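Local coordinates for glycine betaine/carnitine/choline ABC transporter (Staphylococcus aureus subsp. aureus Mu50, PDB 3O66), which probably binds glycine betaine, carnitine or choline outside the membrane and delivers it to an ABC-type importer, at residues D142-D148 and E188-L194; A117-K122 and Y205-L210. All coordinates share one frame; numbering follows the deposited sequence. Where two conformers were deposited one is given.

Interaction 1 (D142-D148 and E188-L194)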
loop_
_atom_site.group_PDB
_atom_site.type_symbol
_atom_site.label_atom_id
_atom_site.label_comp_id
_atom_site.label_asym_id
_atom_site.label_seq_id
_atom_site.Cartn_x
_atom_site.Cartn_y
_atom_site.Cartn_z
ATOM N N ASP A 142 27.106 -7.973 11.783
ATOM C CA ASP A 142 28.092 -7.432 10.858
ATOM C C ASP A 142 27.448 -6.550 9.782
ATOM O O ASP A 142 28.120 -6.120 8.841
ATOM C CB ASP A 142 28.879 -8.592 10.214
ATOM C CG ASP A 142 29.615 -9.441 11.245
ATOM O OD1 ASP A 142 30.224 -8.866 12.184
ATOM O OD2 ASP A 142 29.588 -10.689 11.115
ATOM N N LEU A 143 26.158 -6.264 9.925
ATOM C CA LEU A 143 25.415 -5.543 8.867
ATOM C C LEU A 143 25.009 -4.112 9.279
ATOM O O LEU A 143 24.843 -3.837 10.457
ATOM C CB LEU A 143 24.174 -6.342 8.447
ATOM C CG LEU A 143 24.445 -7.707 7.777
ATOM C CD1 LEU A 143 23.147 -8.465 7.440
ATOM C CD2 LEU A 143 25.318 -7.562 6.527
ATOM N N ARG A 144 24.853 -3.229 8.293
ATOM C CA ARG A 144 24.380 -1.858 8.486
ATOM C C ARG A 144 22.882 -1.781 8.111
ATOM O O ARG A 144 22.511 -2.089 6.959
ATOM C CB ARG A 144 25.195 -0.885 7.597
ATOM C CG ARG A 144 26.710 -0.888 7.874
ATOM C CD ARG A 144 27.502 -0.289 6.695
ATOM N NE ARG A 144 27.346 -1.125 5.506
ATOM C CZ ARG A 144 27.727 -0.769 4.277
ATOM N NH1 ARG A 144 28.305 0.404 4.066
ATOM N NH2 ARG A 144 27.529 -1.594 3.253
ATOM N N LEU A 145 22.044 -1.423 9.092
ATOM C CA LEU A 145 20.603 -1.146 8.894
ATOM C C LEU A 145 20.278 0.362 8.765
ATOM O O LEU A 145 20.725 1.160 9.583
ATOM C CB LEU A 145 19.765 -1.719 10.045
ATOM C CG LEU A 145 18.239 -1.512 10.023
ATOM C CD1 LEU A 145 17.571 -2.199 8.811
ATOM C CD2 LEU A 145 17.623 -2.029 11.332
ATOM N N GLY A 146 19.498 0.720 7.749
ATOM C CA GLY A 146 18.904 2.074 7.622
ATOM C C GLY A 146 17.403 1.958 7.844
ATOM O O GLY A 146 16.771 1.035 7.309
HETATM N N MSE A 147 16.831 2.870 8.638
HETATM C CA MSE A 147 15.374 2.901 8.855
HETATM C C MSE A 147 14.893 4.349 8.952
HETATM O O MSE A 147 15.700 5.244 9.202
HETATM C CB MSE A 147 15.010 2.145 10.153
HETATM C CG MSE A 147 15.448 2.855 11.398
HETATM SE SE MSE A 147 17.329 2.510 11.716
HETATM C CE MSE A 147 17.032 1.216 13.174
ATOM N N ASP A 148 13.593 4.580 8.779
ATOM C CA ASP A 148 13.013 5.899 9.046
ATOM C C ASP A 148 13.369 6.356 10.464
ATOM O O ASP A 148 13.287 5.568 11.404
ATOM C CB ASP A 148 11.487 5.879 8.943
ATOM C CG ASP A 148 10.892 7.266 9.108
ATOM O OD1 ASP A 148 10.970 8.082 8.162
ATOM O OD2 ASP A 148 10.396 7.568 10.199
ATOM N N GLU A 188 25.204 0.722 -1.634
ATOM C CA GLU A 188 25.925 -0.097 -0.660
ATOM C C GLU A 188 26.391 0.698 0.568
ATOM O O GLU A 188 27.333 0.270 1.270
ATOM C CB GLU A 188 27.095 -0.894 -1.325
ATOM C CG GLU A 188 26.592 -1.737 -2.517
ATOM C CD GLU A 188 27.398 -2.979 -2.801
ATOM O OE1 GLU A 188 27.919 -3.603 -1.856
ATOM O OE2 GLU A 188 27.491 -3.361 -3.992
ATOM N N LYS A 189 25.726 1.839 0.827
ATOM C CA LYS A 189 25.876 2.539 2.103
ATOM C C LYS A 189 25.133 1.821 3.234
ATOM O O LYS A 189 25.437 2.037 4.400
ATOM C CB LYS A 189 25.416 4.006 2.003
ATOM C CG LYS A 189 26.357 4.920 1.212
ATOM C CD LYS A 189 27.728 5.075 1.936
ATOM C CE LYS A 189 28.687 6.044 1.204
ATOM N NZ LYS A 189 28.887 5.714 -0.258
ATOM N N LEU A 190 24.172 0.961 2.881
ATOM C CA LEU A 190 23.492 0.103 3.838
ATOM C C LEU A 190 23.565 -1.347 3.338
ATOM O O LEU A 190 23.728 -1.590 2.149
ATOM C CB LEU A 190 22.001 0.477 3.948
ATOM C CG LEU A 190 21.634 1.886 4.395
ATOM C CD1 LEU A 190 20.141 2.080 4.267
ATOM C CD2 LEU A 190 22.125 2.143 5.829
ATOM N N ASP A 191 23.400 -2.297 4.248
ATOM C CA ASP A 191 23.245 -3.693 3.864
ATOM C C ASP A 191 21.779 -4.103 3.897
ATOM O O ASP A 191 21.357 -4.990 3.142
ATOM C CB ASP A 191 24.063 -4.575 4.796
ATOM C CG ASP A 191 25.553 -4.221 4.773
ATOM O OD1 ASP A 191 26.165 -4.215 3.669
ATOM O OD2 ASP A 191 26.100 -3.913 5.851
ATOM N N VAL A 192 21.026 -3.465 4.789
ATOM C CA VAL A 192 19.599 -3.745 5.005
ATOM C C VAL A 192 18.869 -2.406 5.244
ATOM O O VAL A 192 19.403 -1.499 5.941
ATOM C CB VAL A 192 19.399 -4.674 6.247
ATOM C CG1 VAL A 192 17.916 -5.035 6.433
ATOM C CG2 VAL A 192 20.218 -5.939 6.131
ATOM N N ALA A 193 17.657 -2.277 4.687
ATOM C CA ALA A 193 16.840 -1.090 4.860
ATOM C C ALA A 193 15.460 -1.538 5.320
ATOM O O ALA A 193 14.971 -2.613 4.899
ATOM C CB ALA A 193 16.725 -0.309 3.534
ATOM N N LEU A 194 14.858 -0.761 6.208
ATOM C CA LEU A 194 13.433 -0.913 6.481
ATOM C C LEU A 194 12.709 0.117 5.605
ATOM O O LEU A 194 12.699 1.322 5.907
ATOM C CB LEU A 194 13.152 -0.662 7.958
ATOM C CG LEU A 194 11.684 -0.908 8.365
ATOM C CD1 LEU A 194 11.251 -2.403 8.182
ATOM C CD2 LEU A 194 11.556 -0.467 9.783
HETATM O O HOH W 1 11.758 2.554 8.151
#
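The guanidinium group of Arg-144 has Lys-189 O and Leu-190 N over one face, with the Asp-191 carboxylate and Glu-188 O at its edge. The contact joins two parallel strands, 144-148 and 192-196, in a mixed sheet of a periplasmic-binding-protein-type fold. Arg-144 meets Asp-191 side-on with two nitrogens, and the two form a salt bridge. Arg-144 NE bonds Asp-191 OD2 at 3.1 Å and Arg-144 NH2 bonds Asp-191 OD1 at 3.0 Å, both almost straight. The carboxylate lies at the guanidinium edge but is turned 51° out of that plane, so both oxygens are met from above the carboxylate plane. A bend at chi3 (-64°) swings the guanidinium group across the Asp-191 carboxylate. Asp-191 OD2 also accepts from the backbone N of Arg-144 at 2.8 Å, on its anti lone pair. One residue thus holds the carboxylate by backbone and side chain together. Two further bonds, from NH1 and NH2 to Glu-188 O, are weak. Glu-188 is the first residue after helix 181-186 to leave helical geometry, with positive phi, in a Schellman motif. Arg-144 O accepts from two backbone donors, Asp-191 N and Val-192 N. The ladder continues with Gly-146 N to Val-192 O and Leu-194 N to Gly-146 O.

On one face of the sheet, Leu-145 CD1 meets Val-192 CG1 at 3.7 Å, and Leu-143 CD1 lies near Val-192 CG2. Phe-118 and Val-120 of strand 116-120 add to this layer. On the other face, both methyls of Leu-190 lie against the Gly-146 backbone, CD1 being 3.6 Å from CA. Ala-184 and Leu-185 of helix 181-186 also touch Leu-190. At the far end one water accepts from Asp-148 N at 2.8 Å and donates to Leu-194 O at 2.7 Å.

Interaction 2 (A117-K122 and Y205-L210)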
loop_
_atom_site.group_PDB
_atom_site.type_symbol
_atom_site.label_atom_id
_atom_site.label_comp_id
_atom_site.label_asym_id
_atom_site.label_seq_id
_atom_site.Cartn_x
_atom_site.Cartn_y
_atom_site.Cartn_z
ATOM N N ALA A 117 8.925 -2.996 5.528
ATOM C CA ALA A 117 9.500 -4.286 5.246
ATOM C C ALA A 117 10.996 -4.128 5.159
ATOM O O ALA A 117 11.492 -3.129 4.636
ATOM C CB ALA A 117 8.953 -4.837 3.894
ATOM N N PHE A 118 11.711 -5.141 5.629
ATOM C CA PHE A 118 13.153 -5.199 5.515
ATOM C C PHE A 118 13.507 -5.646 4.131
ATOM O O PHE A 118 12.861 -6.536 3.573
ATOM C CB PHE A 118 13.764 -6.156 6.547
ATOM C CG PHE A 118 13.614 -5.666 7.957
ATOM C CD1 PHE A 118 14.527 -4.761 8.483
ATOM C CD2 PHE A 118 12.499 -6.019 8.712
ATOM C CE1 PHE A 118 14.372 -4.270 9.785
ATOM C CE2 PHE A 118 12.320 -5.517 10.017
ATOM C CZ PHE A 118 13.257 -4.638 10.539
HETATM N N MSE A 119 14.547 -5.038 3.576
HETATM C CA MSE A 119 14.921 -5.307 2.190
HETATM C C MSE A 119 16.411 -5.159 1.991
HETATM O O MSE A 119 17.095 -4.428 2.749
HETATM C CB MSE A 119 14.131 -4.457 1.195
HETATM C CG MSE A 119 14.288 -2.946 1.441
HETATM SE SE MSE A 119 13.096 -1.893 0.314
HETATM C CE MSE A 119 11.417 -2.411 1.179
ATOM N N VAL A 120 16.904 -5.898 0.999
ATOM C CA VAL A 120 18.338 -5.987 0.703
ATOM C C VAL A 120 18.545 -5.955 -0.796
ATOM O O VAL A 120 17.567 -6.091 -1.560
ATOM C CB VAL A 120 18.973 -7.267 1.303
ATOM C CG1 VAL A 120 18.814 -7.269 2.811
ATOM C CG2 VAL A 120 18.418 -8.601 0.629
ATOM N N THR A 121 19.786 -5.816 -1.246
ATOM C CA THR A 121 20.062 -5.957 -2.679
ATOM C C THR A 121 20.029 -7.447 -3.077
ATOM O O THR A 121 20.170 -8.333 -2.219
ATOM C CB THR A 121 21.448 -5.463 -3.067
ATOM O OG1 THR A 121 22.435 -6.259 -2.370
ATOM C CG2 THR A 121 21.641 -3.916 -2.781
ATOM N N LYS A 122 19.935 -7.715 -4.375
ATOM C CA LYS A 122 20.047 -9.089 -4.877
ATOM C C LYS A 122 21.399 -9.727 -4.554
ATOM O O LYS A 122 21.455 -10.910 -4.236
ATOM C CB LYS A 122 19.733 -9.167 -6.373
ATOM C CG LYS A 122 20.735 -8.467 -7.281
ATOM C CD LYS A 122 20.505 -8.838 -8.743
ATOM C CE LYS A 122 21.107 -7.788 -9.667
ATOM N NZ LYS A 122 20.747 -6.427 -9.178
ATOM N N TYR A 205 15.743 -1.098 -8.855
ATOM C CA TYR A 205 17.040 -1.583 -8.384
ATOM C C TYR A 205 17.041 -3.072 -8.108
ATOM O O TYR A 205 18.034 -3.610 -7.592
ATOM C CB TYR A 205 17.467 -0.846 -7.115
ATOM C CG TYR A 205 17.493 0.647 -7.243
ATOM C CD1 TYR A 205 17.644 1.266 -8.492
ATOM C CD2 TYR A 205 17.423 1.450 -6.116
ATOM C CE1 TYR A 205 17.672 2.638 -8.612
ATOM C CE2 TYR A 205 17.460 2.836 -6.221
ATOM C CZ TYR A 205 17.587 3.418 -7.472
ATOM O OH TYR A 205 17.623 4.779 -7.592
ATOM N N ASP A 206 15.947 -3.738 -8.478
ATOM C CA ASP A 206 15.786 -5.182 -8.299
ATOM C C ASP A 206 16.116 -5.601 -6.848
ATOM O O ASP A 206 16.899 -6.516 -6.620
ATOM C CB ASP A 206 16.645 -5.949 -9.334
ATOM C CG ASP A 206 16.205 -7.386 -9.521
ATOM O OD1 ASP A 206 15.037 -7.730 -9.243
ATOM O OD2 ASP A 206 17.041 -8.193 -9.956
ATOM N N LEU A 207 15.539 -4.898 -5.883
ATOM C CA LEU A 207 15.784 -5.180 -4.453
ATOM C C LEU A 207 14.969 -6.409 -4.024
ATOM O O LEU A 207 13.978 -6.754 -4.678
ATOM C CB LEU A 207 15.412 -3.965 -3.608
ATOM C CG LEU A 207 16.111 -2.619 -3.888
ATOM C CD1 LEU A 207 15.545 -1.509 -2.988
ATOM C CD2 LEU A 207 17.631 -2.741 -3.679
ATOM N N LYS A 208 15.417 -7.089 -2.970
ATOM C CA LYS A 208 14.769 -8.280 -2.445
ATOM C C LYS A 208 14.070 -7.917 -1.136
ATOM O O LYS A 208 14.706 -7.528 -0.160
ATOM C CB LYS A 208 15.804 -9.400 -2.213
ATOM C CG LYS A 208 15.260 -10.602 -1.378
ATOM C CD LYS A 208 14.486 -11.608 -2.251
ATOM C CE LYS A 208 13.845 -12.701 -1.363
ATOM N NZ LYS A 208 12.887 -13.456 -2.184
ATOM N N VAL A 209 12.752 -8.008 -1.123
ATOM C CA VAL A 209 11.980 -7.702 0.100
ATOM C C VAL A 209 11.882 -8.979 0.897
ATOM O O VAL A 209 11.523 -10.022 0.324
ATOM C CB VAL A 209 10.605 -7.191 -0.267
ATOM C CG1 VAL A 209 9.768 -6.883 1.032
ATOM C CG2 VAL A 209 10.758 -5.953 -1.184
ATOM N N LEU A 210 12.199 -8.918 2.196
ATOM C CA LEU A 210 12.193 -10.112 3.045
ATOM C C LEU A 210 10.829 -10.345 3.691
ATOM O O LEU A 210 10.135 -9.389 4.039
ATOM C CB LEU A 210 13.282 -9.996 4.132
ATOM C CG LEU A 210 14.731 -9.840 3.605
ATOM C CD1 LEU A 210 15.683 -9.681 4.785
ATOM C CD2 LEU A 210 15.121 -11.070 2.776
HETATM O O HOH W 2 9.838 -7.492 6.337
HETATM O O HOH W 3 19.576 -5.354 -5.954
#
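Val-120 O accepts the backbone N-H of Lys-208 at 2.8 Å, in a nearly straight bond. The return bond runs from Val-120 N to Lys-208 O at 3.0 Å. Lys-208 O also lies 3.2 Å from Met-119 CA in a CA-H...O contact. Further along, Leu-210 N bonds Phe-118 O, and a water links Phe-118 N to Leu-210 O.

These bonds add the short strand 208-209, antiparallel, to the edge of the mixed sheet beside strand 116-120. Val-120 and Lys-208 are a hydrogen-bonded pair; Met-119 and Val-209 are a non-hydrogen-bonded pair.

The side chains of Val-120 and Lys-208 lie side by side and point the same way, CG2 being 3.9 Å from CB. Lys-208 NZ forms a salt bridge with Glu-131. On the other face, Met-119, a selenomethionine, crosses Leu-207 with SE 4.1 Å from CD1. A bend at chi3 (69°) brings its CE near Val-209 CG2. Ala-117 CB meets Val-209 CG1 at 3.6 Å.

Beyond the strands, Thr-121 is the N-cap of helix 122-128, with OG1 bonded to Thr-124 N. In one of two conformers Lys-122 NZ lies 4.2 Å from Asp-206 OD2, beyond a salt bridge, and this approach is doubtful. A water accepts from Lys-122 N and donates to Tyr-205 O.

Interactions 1 and 2 belong to one mixed sheet, and their centres lie 11 Å apart. Strands 192-196 and 116-120 are neighbours in it and run antiparallel. Together the two contacts span four of its five strands, from 144-148 to the edge strand 208-209. Where they touch, Met-119 N lies 2.8 Å from Ala-193 O, a probable hydrogen bond. Beside that bond Leu-194 CD1 packs 3.8 Å from Phe-118 CE2. Trp-151 touches both of these side chains. Val-120 CG1 lies 3.4 Å from Asp-191 O. Along the chain, both segments of interaction 1 fall between those of interaction 2.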